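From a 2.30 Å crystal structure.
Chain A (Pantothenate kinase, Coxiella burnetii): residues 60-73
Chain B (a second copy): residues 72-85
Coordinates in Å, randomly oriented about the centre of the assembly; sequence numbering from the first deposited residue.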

# COMPACT_ATOMS: atom_id res chain seq x y z
N LEU A 60 -1.90 0.43 -25.86
CA LEU A 60 -0.93 1.44 -26.24
C LEU A 60 -1.15 2.70 -25.38
O LEU A 60 -0.23 3.18 -24.73
CB LEU A 60 -0.96 1.70 -27.74
CG LEU A 60 -0.05 2.76 -28.36
CD1 LEU A 60 1.36 2.66 -27.84
CD2 LEU A 60 -0.07 2.64 -29.90
N PRO A 61 -2.39 3.19 -25.30
CA PRO A 61 -2.64 4.33 -24.41
C PRO A 61 -2.41 4.02 -22.93
O PRO A 61 -1.92 4.88 -22.19
CB PRO A 61 -4.11 4.66 -24.64
CG PRO A 61 -4.45 4.09 -25.96
CD PRO A 61 -3.51 2.95 -26.22
N LEU A 62 -2.77 2.81 -22.51
CA LEU A 62 -2.50 2.35 -21.16
C LEU A 62 -1.01 2.42 -20.89
O LEU A 62 -0.59 2.97 -19.89
CB LEU A 62 -3.01 0.91 -20.97
CG LEU A 62 -2.83 0.31 -19.58
CD1 LEU A 62 -3.29 1.30 -18.54
CD2 LEU A 62 -3.57 -1.01 -19.45
N SER A 63 -0.21 1.92 -21.82
CA SER A 63 1.22 1.97 -21.66
C SER A 63 1.68 3.42 -21.54
O SER A 63 2.56 3.70 -20.76
CB SER A 63 1.94 1.28 -22.82
OG SER A 63 1.75 1.98 -24.03
N ARG A 64 1.09 4.33 -22.28
CA ARG A 64 1.49 5.73 -22.20
C ARG A 64 1.16 6.27 -20.83
O ARG A 64 1.98 6.96 -20.22
CB ARG A 64 0.85 6.60 -23.29
CG ARG A 64 1.19 8.10 -23.18
CD ARG A 64 2.65 8.35 -23.57
NE ARG A 64 3.16 9.71 -23.32
CZ ARG A 64 3.73 10.11 -22.18
NH1 ARG A 64 3.82 9.29 -21.13
NH2 ARG A 64 4.18 11.35 -22.08
N LEU A 65 -0.05 5.98 -20.36
CA LEU A 65 -0.48 6.42 -19.03
C LEU A 65 0.48 5.90 -17.97
O LEU A 65 0.92 6.64 -17.11
CB LEU A 65 -1.89 5.93 -18.74
CG LEU A 65 -2.45 6.24 -17.35
CD1 LEU A 65 -2.45 7.72 -17.08
CD2 LEU A 65 -3.85 5.66 -17.27
N LEU A 66 0.84 4.64 -18.06
CA LEU A 66 1.72 4.06 -17.06
C LEU A 66 3.10 4.71 -17.13
O LEU A 66 3.73 4.94 -16.11
CB LEU A 66 1.81 2.54 -17.24
CG LEU A 66 0.53 1.77 -16.92
CD1 LEU A 66 0.64 0.30 -17.33
CD2 LEU A 66 0.21 1.89 -15.43
N SER A 67 3.54 5.04 -18.34
CA SER A 67 4.79 5.74 -18.52
C SER A 67 4.80 7.11 -17.80
O SER A 67 5.81 7.49 -17.22
CB SER A 67 5.08 5.90 -20.00
OG SER A 67 6.32 6.55 -20.23
N PHE A 68 3.71 7.85 -17.84
CA PHE A 68 3.63 9.08 -17.04
C PHE A 68 4.02 8.79 -15.57
O PHE A 68 4.81 9.52 -14.98
CB PHE A 68 2.23 9.71 -17.09
CG PHE A 68 1.94 10.55 -18.32
CD1 PHE A 68 2.55 11.77 -18.50
CD2 PHE A 68 0.98 10.15 -19.23
CE1 PHE A 68 2.24 12.59 -19.62
CE2 PHE A 68 0.68 10.92 -20.34
CZ PHE A 68 1.31 12.16 -20.54
N TYR A 69 3.48 7.71 -15.00
CA TYR A 69 3.79 7.32 -13.60
C TYR A 69 5.25 6.92 -13.41
O TYR A 69 5.90 7.33 -12.44
CB TYR A 69 2.89 6.17 -13.14
CG TYR A 69 1.50 6.60 -12.75
CD1 TYR A 69 1.08 6.56 -11.42
CD2 TYR A 69 0.60 7.04 -13.71
CE1 TYR A 69 -0.23 6.95 -11.06
CE2 TYR A 69 -0.69 7.45 -13.37
CZ TYR A 69 -1.10 7.40 -12.04
OH TYR A 69 -2.38 7.81 -11.71
N VAL A 70 5.75 6.08 -14.30
CA VAL A 70 7.13 5.62 -14.17
C VAL A 70 8.07 6.79 -14.30
O VAL A 70 9.01 6.94 -13.52
CB VAL A 70 7.50 4.57 -15.21
CG1 VAL A 70 8.98 4.22 -15.08
CG2 VAL A 70 6.61 3.34 -15.07
N THR A 71 7.82 7.63 -15.29
CA THR A 71 8.66 8.80 -15.54
C THR A 71 8.57 9.82 -14.40
O THR A 71 9.58 10.36 -13.97
CB THR A 71 8.32 9.43 -16.90
OG1 THR A 71 8.74 8.53 -17.92
CG2 THR A 71 9.06 10.72 -17.09
N ALA A 72 7.37 10.07 -13.89
CA ALA A 72 7.22 10.90 -12.71
C ALA A 72 8.09 10.38 -11.54
O ALA A 72 8.79 11.17 -10.87
CB ALA A 72 5.74 10.99 -12.30
N ARG A 73 8.08 9.06 -11.33
CA ARG A 73 8.86 8.47 -10.23
C ARG A 73 10.35 8.64 -10.46
O ARG A 73 11.09 8.92 -9.53
CB ARG A 73 8.53 6.99 -10.03
CG ARG A 73 8.82 6.46 -8.62
CD ARG A 73 8.18 7.37 -7.58
NE ARG A 73 7.86 6.65 -6.36
CZ ARG A 73 6.92 7.01 -5.49
NH1 ARG A 73 6.16 8.08 -5.68
NH2 ARG A 73 6.76 6.27 -4.41
N ALA B 72 5.23 16.54 -6.92
CA ALA B 72 5.34 15.50 -7.96
C ALA B 72 3.98 14.90 -8.31
O ALA B 72 3.66 14.71 -9.49
CB ALA B 72 6.32 14.39 -7.54
N ARG B 73 3.20 14.60 -7.28
CA ARG B 73 1.87 14.01 -7.46
C ARG B 73 0.95 15.03 -8.13
O ARG B 73 0.16 14.69 -9.01
CB ARG B 73 1.30 13.57 -6.10
CG ARG B 73 0.06 12.67 -6.09
CD ARG B 73 0.01 11.58 -7.13
NE ARG B 73 1.14 10.65 -7.14
CZ ARG B 73 1.05 9.32 -7.08
NH1 ARG B 73 -0.12 8.71 -6.97
NH2 ARG B 73 2.15 8.58 -7.14
N GLN B 74 1.09 16.29 -7.75
CA GLN B 74 0.35 17.35 -8.41
C GLN B 74 0.71 17.46 -9.88
O GLN B 74 -0.17 17.57 -10.72
CB GLN B 74 0.57 18.69 -7.71
CG GLN B 74 -0.00 18.73 -6.30
CD GLN B 74 0.24 20.06 -5.62
OE1 GLN B 74 0.97 20.92 -6.14
NE2 GLN B 74 -0.38 20.26 -4.44
N THR B 75 1.99 17.39 -10.20
CA THR B 75 2.41 17.48 -11.58
C THR B 75 1.89 16.28 -12.36
O THR B 75 1.38 16.43 -13.47
CB THR B 75 3.93 17.59 -11.69
OG1 THR B 75 4.36 18.77 -10.99
CG2 THR B 75 4.36 17.69 -13.15
N LEU B 76 1.98 15.10 -11.75
CA LEU B 76 1.50 13.86 -12.37
C LEU B 76 -0.01 13.94 -12.67
O LEU B 76 -0.47 13.60 -13.77
CB LEU B 76 1.80 12.68 -11.46
CG LEU B 76 1.34 11.30 -11.95
CD1 LEU B 76 2.10 10.97 -13.23
CD2 LEU B 76 1.50 10.22 -10.87
N GLN B 77 -0.76 14.38 -11.68
CA GLN B 77 -2.19 14.65 -11.84
C GLN B 77 -2.42 15.56 -13.05
O GLN B 77 -3.19 15.21 -13.94
CB GLN B 77 -2.74 15.26 -10.55
CG GLN B 77 -4.25 15.46 -10.52
CD GLN B 77 -4.70 16.73 -11.21
OE1 GLN B 77 -3.98 17.73 -11.21
NE2 GLN B 77 -5.87 16.70 -11.84
N GLN B 78 -1.74 16.72 -13.11
CA GLN B 78 -1.95 17.65 -14.21
C GLN B 78 -1.64 17.02 -15.57
O GLN B 78 -2.40 17.20 -16.52
CB GLN B 78 -1.13 18.95 -14.05
CG GLN B 78 -1.65 19.94 -12.99
CD GLN B 78 -1.63 21.42 -13.46
OE1 GLN B 78 -1.23 21.74 -14.60
NE2 GLN B 78 -2.09 22.32 -12.58
N ALA B 79 -0.52 16.30 -15.66
CA ALA B 79 -0.11 15.73 -16.94
C ALA B 79 -1.02 14.57 -17.35
O ALA B 79 -1.48 14.53 -18.49
CB ALA B 79 1.34 15.30 -16.89
N THR B 80 -1.33 13.67 -16.43
CA THR B 80 -2.17 12.50 -16.75
C THR B 80 -3.60 12.88 -17.04
O THR B 80 -4.21 12.30 -17.92
CB THR B 80 -2.15 11.44 -15.64
OG1 THR B 80 -2.55 12.04 -14.40
CG2 THR B 80 -0.78 10.86 -15.50
N TYR B 81 -4.15 13.84 -16.32
CA TYR B 81 -5.52 14.28 -16.60
C TYR B 81 -5.63 15.01 -17.94
O TYR B 81 -6.63 14.88 -18.65
CB TYR B 81 -6.07 15.15 -15.47
CG TYR B 81 -6.48 14.37 -14.25
CD1 TYR B 81 -7.65 14.66 -13.59
CD2 TYR B 81 -5.70 13.33 -13.76
CE1 TYR B 81 -8.03 13.94 -12.46
CE2 TYR B 81 -6.06 12.64 -12.65
CZ TYR B 81 -7.22 12.93 -12.00
OH TYR B 81 -7.56 12.20 -10.89
N GLN B 82 -4.60 15.78 -18.29
CA GLN B 82 -4.53 16.38 -19.63
C GLN B 82 -4.58 15.24 -20.66
O GLN B 82 -5.40 15.25 -21.58
CB GLN B 82 -3.25 17.23 -19.79
CG GLN B 82 -3.15 17.98 -21.15
CD GLN B 82 -1.72 18.40 -21.56
OE1 GLN B 82 -0.86 18.67 -20.71
NE2 GLN B 82 -1.48 18.47 -22.87
N PHE B 83 -3.71 14.25 -20.49
CA PHE B 83 -3.63 13.12 -21.42
C PHE B 83 -4.91 12.28 -21.42
O PHE B 83 -5.35 11.83 -22.47
CB PHE B 83 -2.45 12.21 -21.11
CG PHE B 83 -2.48 10.93 -21.88
CD1 PHE B 83 -2.35 10.94 -23.26
CD2 PHE B 83 -2.69 9.72 -21.24
CE1 PHE B 83 -2.40 9.76 -23.99
CE2 PHE B 83 -2.75 8.53 -21.97
CZ PHE B 83 -2.60 8.54 -23.34
N LEU B 84 -5.51 12.07 -20.26
CA LEU B 84 -6.73 11.26 -20.19
C LEU B 84 -7.97 12.06 -20.56
O LEU B 84 -9.06 11.49 -20.64
CB LEU B 84 -6.91 10.67 -18.79
CG LEU B 84 -5.89 9.60 -18.44
CD1 LEU B 84 -6.00 9.25 -16.97
CD2 LEU B 84 -6.13 8.39 -19.29
N GLY B 85 -7.81 13.36 -20.79
CA GLY B 85 -8.92 14.24 -21.10
C GLY B 85 -9.94 14.29 -19.98
O GLY B 85 -11.13 14.19 -20.21
O HOH W 1 -3.63 9.56 -13.23

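How do the two backbones lie against each other? Both stretches are helical, and they run nearly antiparallel, with 166° between their N-to-C directions and a closest axial approach of 10.1 Å. The CA atoms of Leu65(A) and Thr80(B) lie 6.7 Å apart, and those of Ala72(A) and Leu76(B) 6.4 Å apart. No direct hydrogen bond crosses between the stretches, so the fit depends largely on apolar shape, with 577 Å² buried in total. At the end of the chain B helix, Gly85(B) adopts positive phi in a Schellman motif, a conformation that favours glycine.

Which bumps fill which hollows? The two phenylalanines act as reciprocal knobs. Phe68(A) sits among Leu76(B), Ala79(B), Thr80(B) and Phe83(B): its CE1 lies 4.0 Å from CB of Ala79(B), its CB 3.6 Å from CG2 of Thr80(B), and its CE2 3.5 Å from CB of Phe83(B). In return, Phe83(B) enters the hollow formed by Pro61(A), Arg64(A), Leu65(A) and Phe68(A). The two rings meet obliquely, their centroids 5.5 Å apart and their planes at 45°. Over one face of the Phe83(B) ring lies the aliphatic part of Arg64(A), whose CG is 4.1 Å from the ring centroid in a CH-pi contact; a charged residue thus offers its methylene to the aromatic surface.

What does Leu76(B) fill? Its CA-to-CB bond points sideways, but the end of the side chain comes nearer to chain A, and its CD1 and CD2 both pack against that chain. Leu76(B) CD1 lies 3.8 Å from CB of Ala72(A), where the two backbones come close, and 3.5 Å from the backbone O of Phe68(A). Leu76(B) CD2 sits over one face of the Tyr69(A) ring, 3.8 Å from its centroid, in a second CH-pi contact. Farther along, Leu65(A) CD1 packs 3.9 Å from both Thr80(B) CG2 and Leu84(B) CD1.

Where does polar chemistry enter? A water bridges the helices: it lies 2.6 Å from Tyr69(A) OH and donates a hydrogen bond to Thr80(B) OG1 at 2.9 Å. Thr80(B) OG1 in turn donates to Leu76(B) O at 2.7 Å, within its own helix, while the threonine's methyl, CG2, joins the apolar packing. The least comfortable pairing is between the arginines: Arg73(A) NH1 and Arg73(B) NH2 approach to 4.3 Å, bringing like charges close without a hydrogen bond between them.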